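Local coordinates for protein peptidoglycan-N-acetylmuramic acid deacetylase PdaC (Bacillus subtilis subsp. subtilis str. 168, PDB 6H8N) that removes, through its C-terminal polysaccharide deacetylase domain, acetyl groups from N-acetylmuramic acid residues of peptidoglycan, a change that confers lysozyme resistance, and deacetylates short chitin oligomers, at residues A[26-31]-A[164-169]; A[53-58]-A[96-101]; A[62-67]-A[183-188]; A[103-108]-A[118-123]. The protein carries 1 engineered substitution. One frame throughout, in Å; residues are numbered along the deposited sequence. Where two conformers were deposited one is given.

Contact 1 (A[26-31]-A[164-169]); sequences NQILDS and TSADAA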
loop_
_atom_site.group_PDB
_atom_site.type_symbol
_atom_site.label_atom_id
_atom_site.label_comp_id
_atom_site.label_asym_id
_atom_site.label_seq_id
_atom_site.Cartn_x
_atom_site.Cartn_y
_atom_site.Cartn_z
ATOM N N ASN A 26 4.635 -13.286 -2.195
ATOM C CA ASN A 26 6.001 -13.524 -2.671
ATOM C C ASN A 26 6.119 -13.342 -4.180
ATOM O O ASN A 26 7.153 -12.892 -4.681
ATOM C CB ASN A 26 6.501 -14.915 -2.293
ATOM C CG ASN A 26 6.887 -15.026 -0.846
ATOM O OD1 ASN A 26 7.369 -14.066 -0.231
ATOM N ND2 ASN A 26 6.748 -16.220 -0.304
ATOM N N GLN A 27 5.083 -13.730 -4.921
ATOM C CA GLN A 27 5.094 -13.525 -6.363
ATOM C C GLN A 27 5.141 -12.038 -6.697
ATOM O O GLN A 27 5.898 -11.612 -7.575
ATOM C CB GLN A 27 3.851 -14.192 -6.955
ATOM C CG GLN A 27 3.806 -14.191 -8.450
ATOM C CD GLN A 27 2.486 -14.699 -8.996
ATOM O OE1 GLN A 27 1.924 -15.680 -8.510
ATOM N NE2 GLN A 27 2.001 -14.038 -10.014
ATOM N N ILE A 28 4.367 -11.222 -5.967
ATOM C CA ILE A 28 4.369 -9.782 -6.188
ATOM C C ILE A 28 5.724 -9.191 -5.825
ATOM O O ILE A 28 6.269 -8.357 -6.554
ATOM C CB ILE A 28 3.218 -9.145 -5.393
ATOM C CG1 ILE A 28 1.868 -9.585 -5.987
ATOM C CG2 ILE A 28 3.333 -7.618 -5.361
ATOM C CD1 ILE A 28 0.687 -9.367 -5.078
ATOM N N LEU A 29 6.296 -9.623 -4.699
ATOM C CA LEU A 29 7.628 -9.164 -4.317
ATOM C C LEU A 29 8.653 -9.533 -5.381
ATOM O O LEU A 29 9.539 -8.736 -5.689
ATOM C CB LEU A 29 8.032 -9.744 -2.964
ATOM C CG LEU A 29 7.250 -9.181 -1.776
ATOM C CD1 LEU A 29 7.492 -10.020 -0.537
ATOM C CD2 LEU A 29 7.629 -7.730 -1.507
ATOM N N ASP A 30 8.527 -10.728 -5.969
ATOM C CA ASP A 30 9.417 -11.135 -7.059
ATOM C C ASP A 30 9.284 -10.195 -8.247
ATOM O O ASP A 30 10.289 -9.801 -8.848
ATOM C CB ASP A 30 9.099 -12.556 -7.529
ATOM C CG ASP A 30 9.529 -13.641 -6.561
ATOM O OD1 ASP A 30 10.260 -13.381 -5.592
ATOM O OD2 ASP A 30 9.129 -14.802 -6.818
ATOM N N SER A 31 8.049 -9.858 -8.622
ATOM C CA SER A 31 7.814 -8.971 -9.758
ATOM C C SER A 31 8.416 -7.598 -9.497
ATOM O O SER A 31 9.049 -7.004 -10.372
ATOM C CB SER A 31 6.312 -8.821 -10.015
ATOM O OG SER A 31 5.664 -10.036 -10.315
ATOM N N THR A 164 -5.410 -14.360 -8.958
ATOM C CA THR A 164 -5.641 -13.467 -10.089
ATOM C C THR A 164 -5.079 -12.080 -9.826
ATOM O O THR A 164 -4.683 -11.387 -10.766
ATOM C CB THR A 164 -7.130 -13.398 -10.468
ATOM O OG1 THR A 164 -7.942 -13.338 -9.294
ATOM C CG2 THR A 164 -7.549 -14.612 -11.277
ATOM N N SER A 165 -5.074 -11.639 -8.570
ATOM C CA SER A 165 -4.497 -10.344 -8.215
ATOM C C SER A 165 -2.982 -10.358 -8.344
ATOM O O SER A 165 -2.394 -9.391 -8.829
ATOM C CB SER A 165 -4.913 -9.967 -6.794
ATOM O OG SER A 165 -6.297 -9.730 -6.749
ATOM N N ALA A 166 -2.325 -11.424 -7.902
ATOM C CA ALA A 166 -0.877 -11.496 -8.053
ATOM C C ALA A 166 -0.492 -11.562 -9.523
ATOM O O ALA A 166 0.457 -10.906 -9.963
ATOM C CB ALA A 166 -0.325 -12.696 -7.292
ATOM N N ASP A 167 -1.204 -12.370 -10.298
ATOM C CA ASP A 167 -0.925 -12.440 -11.733
ATOM C C ASP A 167 -1.157 -11.095 -12.408
ATOM O O ASP A 167 -0.336 -10.642 -13.212
ATOM C CB ASP A 167 -1.772 -13.535 -12.392
ATOM C CG ASP A 167 -1.337 -14.933 -11.988
ATOM O OD1 ASP A 167 -0.191 -15.121 -11.530
ATOM O OD2 ASP A 167 -2.157 -15.865 -12.151
ATOM N N ALA A 168 -2.267 -10.434 -12.086
ATOM C CA ALA A 168 -2.521 -9.105 -12.624
ATOM C C ALA A 168 -1.427 -8.130 -12.215
ATOM O O ALA A 168 -0.979 -7.317 -13.031
ATOM C CB ALA A 168 -3.892 -8.601 -12.175
ATOM N N ALA A 169 -1.005 -8.186 -10.949
ATOM C CA ALA A 169 0.017 -7.261 -10.470
ATOM C C ALA A 169 1.314 -7.415 -11.247
ATOM O O ALA A 169 1.987 -6.419 -11.526
ATOM C CB ALA A 169 0.268 -7.470 -8.976
HETATM O O HOH W 1 3.171 -10.967 -9.149
#
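Two parallel helices of the NodB homology domain pack here through small residues, with a polar clasp along one flank. The axes of 26-31 and 164-169 run almost exactly together (2° apart) at 9.1 Å, with the methyls of Ala-166 and Ala-169 turned to the partner helix. Ile-28 supplies the apolar contact. With CG1 anti to its own carbonyl carbon, its CG1-CD1 branch lies across the Ala-166 backbone and methyl, with CG1 4.0 Å from Ala-166 CB and an equal 4.0 Å from Ala-169 CB. Ile-28 and Ala-169 also touch Phe-16, so the pair packs on strand 11-17 of the central sheet.

On the flank, Gln-27 stretches an extended side chain over the Ala-166 methyl to Asp-167. Its NE2 donates to Asp-167 OD1 (2.9 Å, 165°), near the amide plane and onto the anti lone pair, the two flat groups lying 32° apart. Asp-167 OD1 also has a salt bridge to Arg-163. A water fills the corner, donating to Ser-31 OG at 2.9 Å and to Ala-166 O at 2.8 Å, and weakly accepting from Gln-27 NE2 at 3.4 Å.

The chemistry thus divides cleanly: apolar contacts of Ile-28 with two alanines fill the interface, while one fairly straight bond and a bridging water link the helices on the flank. Shared between amide and arginine, the Asp-167 carboxylate probably stays ionised.

Contact 2 (A[53-58]-A[96-101]); sequences ETLIRM and KISGYR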
loop_
_atom_site.group_PDB
_atom_site.type_symbol
_atom_site.label_atom_id
_atom_site.label_comp_id
_atom_site.label_asym_id
_atom_site.label_seq_id
_atom_site.Cartn_x
_atom_site.Cartn_y
_atom_site.Cartn_z
ATOM N N GLU A 53 8.081 -14.197 8.259
ATOM C CA GLU A 53 9.129 -14.173 7.241
ATOM C C GLU A 53 8.781 -13.252 6.078
ATOM O O GLU A 53 9.673 -12.658 5.458
ATOM C CB GLU A 53 9.357 -15.599 6.703
ATOM C CG GLU A 53 8.163 -16.233 5.918
ATOM C CD GLU A 53 7.032 -16.829 6.802
ATOM O OE1 GLU A 53 7.065 -16.787 8.063
ATOM O OE2 GLU A 53 6.091 -17.371 6.182
ATOM N N THR A 54 7.503 -13.157 5.732
ATOM C CA THR A 54 7.114 -12.354 4.589
ATOM C C THR A 54 7.165 -10.869 4.921
ATOM O O THR A 54 7.521 -10.063 4.059
ATOM C CB THR A 54 5.734 -12.808 4.124
ATOM O OG1 THR A 54 5.738 -14.239 3.955
ATOM C CG2 THR A 54 5.374 -12.166 2.810
ATOM N N LEU A 55 6.862 -10.500 6.166
ATOM C CA LEU A 55 7.084 -9.121 6.605
ATOM C C LEU A 55 8.558 -8.760 6.486
ATOM O O LEU A 55 8.911 -7.699 5.968
ATOM C CB LEU A 55 6.628 -8.955 8.057
ATOM C CG LEU A 55 6.994 -7.628 8.696
ATOM C CD1 LEU A 55 6.309 -6.472 8.001
ATOM C CD2 LEU A 55 6.685 -7.637 10.169
ATOM N N ILE A 56 9.441 -9.630 6.985
ATOM C CA ILE A 56 10.864 -9.346 6.877
ATOM C C ILE A 56 11.272 -9.181 5.419
ATOM O O ILE A 56 12.014 -8.257 5.078
ATOM C CB ILE A 56 11.703 -10.415 7.613
ATOM C CG1 ILE A 56 11.417 -10.417 9.119
ATOM C CG2 ILE A 56 13.191 -10.211 7.326
ATOM C CD1 ILE A 56 11.752 -9.134 9.813
ATOM N N ARG A 57 10.805 -10.069 4.542
ATOM C CA ARG A 57 11.196 -9.977 3.143
ATOM C C ARG A 57 10.746 -8.659 2.511
ATOM O O ARG A 57 11.517 -8.001 1.800
ATOM C CB ARG A 57 10.663 -11.166 2.343
ATOM C CG ARG A 57 11.138 -11.120 0.901
ATOM C CD ARG A 57 10.727 -12.300 0.021
ATOM N NE ARG A 57 11.119 -11.884 -1.312
ATOM C CZ ARG A 57 10.562 -12.246 -2.459
ATOM N NH1 ARG A 57 9.588 -13.141 -2.490
ATOM N NH2 ARG A 57 10.987 -11.677 -3.576
ATOM N N MET A 58 9.498 -8.253 2.746
ATOM C CA MET A 58 9.039 -7.043 2.086
ATOM C C MET A 58 9.844 -5.835 2.545
ATOM O O MET A 58 10.173 -4.962 1.729
ATOM C CB MET A 58 7.533 -6.843 2.243
ATOM C CG MET A 58 7.028 -6.711 3.611
ATOM S SD MET A 58 5.189 -6.610 3.664
ATOM C CE MET A 58 4.592 -8.072 2.875
ATOM N N LYS A 96 7.405 -6.441 17.119
ATOM C CA LYS A 96 7.994 -7.625 17.741
ATOM C C LYS A 96 8.793 -8.460 16.754
ATOM O O LYS A 96 9.777 -9.103 17.137
ATOM C CB LYS A 96 6.874 -8.469 18.350
ATOM C CG LYS A 96 7.292 -9.671 19.151
ATOM C CD LYS A 96 6.088 -10.209 19.927
ATOM C CE LYS A 96 5.614 -11.539 19.383
ATOM N NZ LYS A 96 6.587 -12.621 19.695
ATOM N N ILE A 97 8.367 -8.503 15.499
ATOM C CA ILE A 97 9.040 -9.300 14.483
ATOM C C ILE A 97 10.202 -8.552 13.851
ATOM O O ILE A 97 11.212 -9.164 13.502
ATOM C CB ILE A 97 8.016 -9.740 13.421
ATOM C CG1 ILE A 97 7.022 -10.727 14.034
ATOM C CG2 ILE A 97 8.715 -10.322 12.189
ATOM C CD1 ILE A 97 5.786 -10.894 13.217
ATOM N N SER A 98 10.056 -7.243 13.664
ATOM C CA SER A 98 10.928 -6.493 12.766
ATOM C C SER A 98 11.542 -5.240 13.366
ATOM O O SER A 98 12.454 -4.680 12.748
ATOM C CB SER A 98 10.145 -6.082 11.506
ATOM O OG SER A 98 9.226 -5.041 11.786
ATOM N N GLY A 99 11.047 -4.743 14.495
ATOM C CA GLY A 99 11.517 -3.467 15.003
ATOM C C GLY A 99 11.068 -2.264 14.210
ATOM O O GLY A 99 11.548 -1.154 14.470
ATOM N N TYR A 100 10.174 -2.450 13.238
ATOM C CA TYR A 100 9.651 -1.362 12.411
ATOM C C TYR A 100 8.328 -0.873 12.980
ATOM O O TYR A 100 7.505 -1.675 13.430
ATOM C CB TYR A 100 9.443 -1.921 11.009
ATOM C CG TYR A 100 8.931 -1.029 9.879
ATOM C CD1 TYR A 100 9.826 -0.476 8.957
ATOM C CD2 TYR A 100 7.570 -0.898 9.625
ATOM C CE1 TYR A 100 9.377 0.265 7.863
ATOM C CE2 TYR A 100 7.102 -0.110 8.572
ATOM C CZ TYR A 100 8.015 0.425 7.652
ATOM O OH TYR A 100 7.585 1.146 6.519
ATOM N N ARG A 101 8.144 0.440 12.973
ATOM C CA ARG A 101 6.915 1.091 13.404
ATOM C C ARG A 101 6.237 1.746 12.204
ATOM O O ARG A 101 6.667 2.817 11.757
ATOM C CB ARG A 101 7.209 2.141 14.481
ATOM C CG ARG A 101 5.930 2.840 14.938
ATOM C CD ARG A 101 6.142 3.714 16.181
ATOM N NE ARG A 101 7.043 4.832 15.932
ATOM C CZ ARG A 101 7.248 5.834 16.785
ATOM N NH1 ARG A 101 8.092 6.807 16.469
ATOM N NH2 ARG A 101 6.609 5.870 17.952
#
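Leu-55 has CG anti to the backbone N (chi1 171°), which directs its branch toward 96-101, where CD2 does the touching, whereas Ile-56 places CG1 beside its backbone N and then folds at chi2 (-62°) so that CD1 swings over toward the end of helix 80-98. Ile-97 answers from that helix with CG2 anti to the backbone N, the branch that faces both partners. Each of the two pairs crosses obliquely: Leu-55 CD2 touches Ile-97 CG2 at 3.9 Å, and Ile-56 CD1 comes to 4.0 Å from the same Ile-97 CG2. One methyl is therefore shared by two neighbouring side chains of the facing helix. Ile-56 CD1 lies closer still, at 3.7 Å, to Ile-97 O.

Ser-98 borders the patch. Its CB packs against Ile-56 CD1 at 3.8 Å, while its OG, in the crowded position between backbone N and carbonyl carbon (chi1 73°), turns back to its own chain. There it accepts from Tyr-100 N at 3.1 Å, forming an ST turn, and is hydrogen-bonded to Ile-94 O in the preceding turn of the helix. Gly-99, with positive phi, lets the chain leave the helix at this point.

This is plain packing of helix 52-60 on the C-terminal end of helix 80-98 within the NodB homology domain; Leu-55 also packs on Val-65 of strand 64-67. The contact has no hydrogen bond from one segment to the other: cohesion is by dispersion between branched side chains, and the hydroxyl at its margin spends its bonding capacity shaping the helix end.

Contact 3 (A[62-67]-A[183-188]); sequences GNEVGN and LVTVSQ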
loop_
_atom_site.group_PDB
_atom_site.type_symbol
_atom_site.label_atom_id
_atom_site.label_comp_id
_atom_site.label_asym_id
_atom_site.label_seq_id
_atom_site.Cartn_x
_atom_site.Cartn_y
_atom_site.Cartn_z
ATOM N N GLY A 62 12.960 -3.198 0.398
ATOM C CA GLY A 62 12.769 -1.787 0.202
ATOM C C GLY A 62 11.335 -1.322 0.123
ATOM O O GLY A 62 11.097 -0.162 -0.204
ATOM N N ASN A 63 10.375 -2.181 0.407
ATOM C CA ASN A 63 8.975 -1.804 0.360
ATOM C C ASN A 63 8.530 -1.212 1.690
ATOM O O ASN A 63 9.134 -1.451 2.740
ATOM C CB ASN A 63 8.159 -3.021 -0.035
ATOM C CG ASN A 63 8.630 -3.584 -1.342
ATOM O OD1 ASN A 63 8.432 -2.961 -2.397
ATOM N ND2 ASN A 63 9.263 -4.760 -1.305
ATOM N N GLU A 64 7.473 -0.422 1.632
ATOM C CA GLU A 64 6.911 0.212 2.808
ATOM C C GLU A 64 5.789 -0.668 3.344
ATOM O O GLU A 64 5.091 -1.342 2.573
ATOM C CB GLU A 64 6.392 1.615 2.468
ATOM C CG GLU A 64 5.875 2.381 3.675
ATOM C CD GLU A 64 5.651 3.849 3.413
ATOM O OE1 GLU A 64 5.458 4.262 2.268
ATOM O OE2 GLU A 64 5.651 4.625 4.409
ATOM N N VAL A 65 5.626 -0.675 4.664
ATOM C CA VAL A 65 4.598 -1.460 5.334
ATOM C C VAL A 65 3.685 -0.524 6.103
ATOM O O VAL A 65 4.149 0.297 6.905
ATOM C CB VAL A 65 5.210 -2.515 6.264
ATOM C CG1 VAL A 65 4.124 -3.232 7.074
ATOM C CG2 VAL A 65 6.007 -3.497 5.447
ATOM N N GLY A 66 2.379 -0.683 5.883
ATOM C CA GLY A 66 1.365 0.048 6.603
ATOM C C GLY A 66 0.464 -0.895 7.382
ATOM O O GLY A 66 0.480 -2.104 7.188
ATOM N N ASN A 67 -0.319 -0.314 8.278
ATOM C CA ASN A 67 -1.175 -1.055 9.195
ATOM C C ASN A 67 -2.592 -1.156 8.633
ATOM O O ASN A 67 -3.194 -0.134 8.304
ATOM C CB ASN A 67 -1.161 -0.271 10.515
ATOM C CG ASN A 67 -1.914 -0.935 11.648
ATOM O OD1 ASN A 67 -3.031 -1.442 11.498
ATOM N ND2 ASN A 67 -1.328 -0.866 12.834
ATOM N N LEU A 183 7.899 3.255 -9.788
ATOM C CA LEU A 183 7.014 2.602 -8.828
ATOM C C LEU A 183 7.548 2.892 -7.431
ATOM O O LEU A 183 8.542 2.301 -7.000
ATOM C CB LEU A 183 6.930 1.103 -9.106
ATOM C CG LEU A 183 5.950 0.678 -10.206
ATOM C CD1 LEU A 183 6.199 1.364 -11.534
ATOM C CD2 LEU A 183 5.993 -0.836 -10.358
ATOM N N VAL A 184 6.870 3.780 -6.725
ATOM C CA VAL A 184 7.350 4.331 -5.465
ATOM C C VAL A 184 6.420 3.931 -4.325
ATOM O O VAL A 184 5.269 3.550 -4.534
ATOM C CB VAL A 184 7.519 5.864 -5.546
ATOM C CG1 VAL A 184 8.406 6.227 -6.731
ATOM C CG2 VAL A 184 6.194 6.560 -5.689
ATOM N N THR A 185 6.924 4.070 -3.099
ATOM C CA THR A 185 6.109 3.823 -1.923
ATOM C C THR A 185 5.178 5.011 -1.683
ATOM O O THR A 185 5.327 6.093 -2.265
ATOM C CB THR A 185 6.978 3.624 -0.684
ATOM O OG1 THR A 185 7.623 4.870 -0.387
ATOM C CG2 THR A 185 8.006 2.527 -0.880
ATOM N N VAL A 186 4.203 4.810 -0.805
ATOM C CA VAL A 186 3.287 5.893 -0.459
ATOM C C VAL A 186 4.042 7.095 0.101
ATOM O O VAL A 186 3.773 8.249 -0.273
ATOM C CB VAL A 186 2.189 5.377 0.491
ATOM C CG1 VAL A 186 1.405 6.517 1.156
ATOM C CG2 VAL A 186 1.250 4.457 -0.254
ATOM N N SER A 187 4.983 6.857 1.008
ATOM C CA SER A 187 5.744 7.975 1.573
ATOM C C SER A 187 6.624 8.648 0.523
ATOM O O SER A 187 6.796 9.873 0.551
ATOM C CB SER A 187 6.548 7.499 2.776
ATOM O OG SER A 187 5.647 7.140 3.815
ATOM N N GLN A 188 7.186 7.880 -0.418
ATOM C CA GLN A 188 7.976 8.481 -1.479
ATOM C C GLN A 188 7.106 9.339 -2.381
ATOM O O GLN A 188 7.545 10.396 -2.848
ATOM C CB GLN A 188 8.686 7.408 -2.286
ATOM C CG GLN A 188 9.868 6.796 -1.564
ATOM C CD GLN A 188 10.379 5.517 -2.198
ATOM O OE1 GLN A 188 9.744 4.912 -3.061
ATOM N NE2 GLN A 188 11.548 5.076 -1.739
HETATM O O HOH W 2 12.392 2.073 -0.985
#
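The carboxylate of Glu-64 is gripped twice by Ser-187, once through the backbone and once through the side chain. Ser-187 N donates to Glu-64 OE1 (2.9 Å, 167°), and Ser-187 OG donates to Glu-64 OE2 at a short 2.6 Å, each oxygen using its syn lone pair. Two donors from one residue fix the rotation of the carboxylate, which an extended chain with CG anti to the backbone N carries out from the strand. Because Ser-187 stands in the first turn of helix 186-197, the helix end would be expected to stabilise the negative charge.

That turn is itself ordered by a capping box: Gln-188 N donates to Thr-185 OG1 at 3.0 Å, and Thr-185 N to Gln-188 OE1 at 2.9 Å, the donor lying above the carbonyl plane. Beneath the polar grip, Glu-64 CB rests against the Thr-185 methyl CG2 at 3.8 Å. At the margin a water donates to Gly-62 O (2.7 Å) and accepts weakly from Gln-188 NE2 (3.2 Å).

Gly-62 is the C-prime residue of the Schellman motif that ends helix 52-60, and the chain then enters strand 64-67, which pairs in parallel with strand 40-43. Helix 186-197 starts beside these strands: Val-186 N is hydrogen-bonded to Thr-40 OG1, and both Val-186 and Ser-187 touch Leu-104, so the helix begins against strands 40-43, 64-67 and 104-105.

Contact 4 (A[103-108]-A[118-123]); sequences TLVRPP and SQMKMD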
loop_
_atom_site.group_PDB
_atom_site.type_symbol
_atom_site.label_atom_id
_atom_site.label_comp_id
_atom_site.label_asym_id
_atom_site.label_seq_id
_atom_site.Cartn_x
_atom_site.Cartn_y
_atom_site.Cartn_z
ATOM N N THR A 103 3.990 4.127 9.999
ATOM C CA THR A 103 3.384 5.438 10.161
ATOM C C THR A 103 2.082 5.584 9.397
ATOM O O THR A 103 1.315 6.510 9.689
ATOM C CB THR A 103 4.346 6.537 9.695
ATOM O OG1 THR A 103 4.641 6.334 8.328
ATOM C CG2 THR A 103 5.646 6.501 10.491
ATOM N N LEU A 104 1.792 4.675 8.468
ATOM C CA LEU A 104 0.602 4.733 7.632
ATOM C C LEU A 104 -0.417 3.720 8.118
ATOM O O LEU A 104 -0.074 2.568 8.405
ATOM C CB LEU A 104 0.942 4.405 6.178
ATOM C CG LEU A 104 2.033 5.230 5.507
ATOM C CD1 LEU A 104 2.326 4.678 4.123
ATOM C CD2 LEU A 104 1.611 6.675 5.425
ATOM N N VAL A 105 -1.680 4.133 8.168
ATOM C CA VAL A 105 -2.778 3.235 8.486
ATOM C C VAL A 105 -3.793 3.285 7.354
ATOM O O VAL A 105 -4.056 4.353 6.786
ATOM C CB VAL A 105 -3.425 3.576 9.848
ATOM C CG1 VAL A 105 -4.065 4.957 9.842
ATOM C CG2 VAL A 105 -4.438 2.498 10.273
ATOM N N ARG A 106 -4.352 2.127 7.022
ATOM C CA ARG A 106 -5.397 2.029 6.008
ATOM C C ARG A 106 -6.580 1.318 6.649
ATOM O O ARG A 106 -6.569 0.086 6.786
ATOM C CB ARG A 106 -4.889 1.293 4.785
ATOM C CG ARG A 106 -5.929 1.121 3.702
ATOM C CD ARG A 106 -5.317 0.564 2.444
ATOM N NE ARG A 106 -4.642 1.573 1.644
ATOM C CZ ARG A 106 -4.046 1.321 0.487
ATOM N NH1 ARG A 106 -3.995 0.077 0.015
ATOM N NH2 ARG A 106 -3.511 2.311 -0.208
ATOM N N PRO A 107 -7.602 2.050 7.086
ATOM C CA PRO A 107 -8.738 1.408 7.758
ATOM C C PRO A 107 -9.457 0.475 6.803
ATOM O O PRO A 107 -9.702 0.855 5.652
ATOM C CB PRO A 107 -9.629 2.596 8.130
ATOM C CG PRO A 107 -8.660 3.740 8.302
ATOM C CD PRO A 107 -7.664 3.517 7.174
ATOM N N PRO A 108 -9.816 -0.732 7.243
ATOM C CA PRO A 108 -10.585 -1.650 6.389
ATOM C C PRO A 108 -11.800 -0.975 5.771
ATOM O O PRO A 108 -12.533 -0.231 6.437
ATOM C CB PRO A 108 -10.989 -2.757 7.358
ATOM C CG PRO A 108 -9.818 -2.812 8.308
ATOM C CD PRO A 108 -9.465 -1.373 8.522
ATOM N N SER A 118 -8.220 11.259 15.006
ATOM C CA SER A 118 -7.457 11.992 16.009
ATOM C C SER A 118 -6.789 11.054 17.004
ATOM O O SER A 118 -5.684 11.344 17.473
ATOM C CB SER A 118 -8.345 13.011 16.727
ATOM O OG SER A 118 -9.440 12.389 17.365
ATOM N N GLN A 119 -7.415 9.924 17.316
ATOM C CA GLN A 119 -6.869 9.040 18.334
ATOM C C GLN A 119 -5.830 8.064 17.804
ATOM O O GLN A 119 -4.997 7.588 18.580
ATOM C CB GLN A 119 -7.997 8.264 19.010
ATOM C CG GLN A 119 -9.044 9.167 19.637
ATOM C CD GLN A 119 -9.132 9.007 21.125
ATOM O OE1 GLN A 119 -9.159 7.890 21.646
ATOM N NE2 GLN A 119 -9.175 10.133 21.837
ATOM N N MET A 120 -5.855 7.731 16.509
ATOM C CA MET A 120 -4.886 6.763 15.995
ATOM C C MET A 120 -3.497 7.370 15.866
ATOM O O MET A 120 -2.499 6.647 15.975
ATOM C CB MET A 120 -5.332 6.216 14.642
ATOM C CG MET A 120 -6.434 5.178 14.703
ATOM S SD MET A 120 -6.796 4.492 13.068
ATOM C CE MET A 120 -7.199 5.971 12.150
ATOM N N LYS A 121 -3.407 8.673 15.606
ATOM C CA LYS A 121 -2.116 9.355 15.512
ATOM C C LYS A 121 -1.240 8.723 14.433
ATOM O O LYS A 121 -0.037 8.531 14.613
ATOM C CB LYS A 121 -1.395 9.381 16.861
ATOM N N MET A 122 -1.860 8.383 13.307
ATOM C CA MET A 122 -1.165 7.826 12.160
ATOM C C MET A 122 -1.651 8.555 10.924
ATOM O O MET A 122 -2.685 9.215 10.940
ATOM C CB MET A 122 -1.412 6.317 12.028
ATOM C CG MET A 122 -0.859 5.525 13.216
ATOM S SD MET A 122 -1.087 3.750 13.083
ATOM C CE MET A 122 0.114 3.318 11.839
ATOM N N ASP A 123 -0.909 8.412 9.838
ATOM C CA ASP A 123 -1.238 9.004 8.543
ATOM C C ASP A 123 -2.184 8.053 7.803
ATOM O O ASP A 123 -1.792 6.921 7.495
ATOM C CB ASP A 123 0.092 9.147 7.792
ATOM C CG ASP A 123 -0.045 9.705 6.383
ATOM O OD1 ASP A 123 -1.172 9.843 5.873
ATOM O OD2 ASP A 123 1.018 9.993 5.781
HETATM O O HOH W 3 3.672 8.808 7.428
#
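A single parallel bridge sets Leu-104 beside Asp-123, with the backbone of Asp-123 bonding to the residues flanking Leu-104. Asp-123 N donates to Thr-103 O at 2.9 Å, nearly along the C=O axis, and Val-105 N donates to Asp-123 O at 2.9 Å from above the carbonyl plane. The same oxygen receives a CA-H...O contact from Leu-104 CA at 3.2 Å.

The side chains of Leu-104 and Asp-123 lie alongside one another, pointing the same way, so that Leu-104 CD2 comes to 3.4 Å from Asp-123 OD2. That oxygen also lies near Glu-190, a like charge that may raise its pKa. Val-105 projects toward the other segment and meets two methionines, each crossing it at about a right angle: its CG1 touches Met-122 CB at 3.7 Å and Met-120 CE at 4.0 Å. Met-122 bends at chi3 (73°), bringing CE to 3.5 Å from Leu-104 O, and packs beyond on Ile-87 and Gln-91 of helix 80-98.

Strand 104-105, helix 114-120 and strand 123-124 make up a beta-alpha-beta crossover, the repeating theme of the distorted barrel of carbohydrate esterase family 4. Straight after the bridge, the carbonyl of Arg-106 accepts a hydrogen bond from ND1 of His-68, a zinc ligand, and its guanidinium hydrogen-bonds the engineered Ser-17. The Arg-Pro-Pro run at 106-108 is consistent with the family motif that lines the active-site groove.

How the contacts relate
Contact 1 is the most buried of the four, an alanine-lined helix pair with a polar flank; contact 2 joins helices nearer the surface by apolar touch alone. Contacts 3 and 4 instead involve strands: in contact 3 a strand's carboxylate accepts from one backbone N-H and one hydroxyl at a helix start, whereas the bonds of contact 4 run backbone to backbone. Elements are shared throughout: Arg-57 of contact 2 forms a salt bridge with Asp-30 of contact 1, Tyr-100 OH meets the backbone of Val-65 in contact 3, and Asn-67 of contact 3 pairs with Leu-104 and Arg-106 of contact 4. Contacts 1 and 4 lie on opposite sides of the chain's centre.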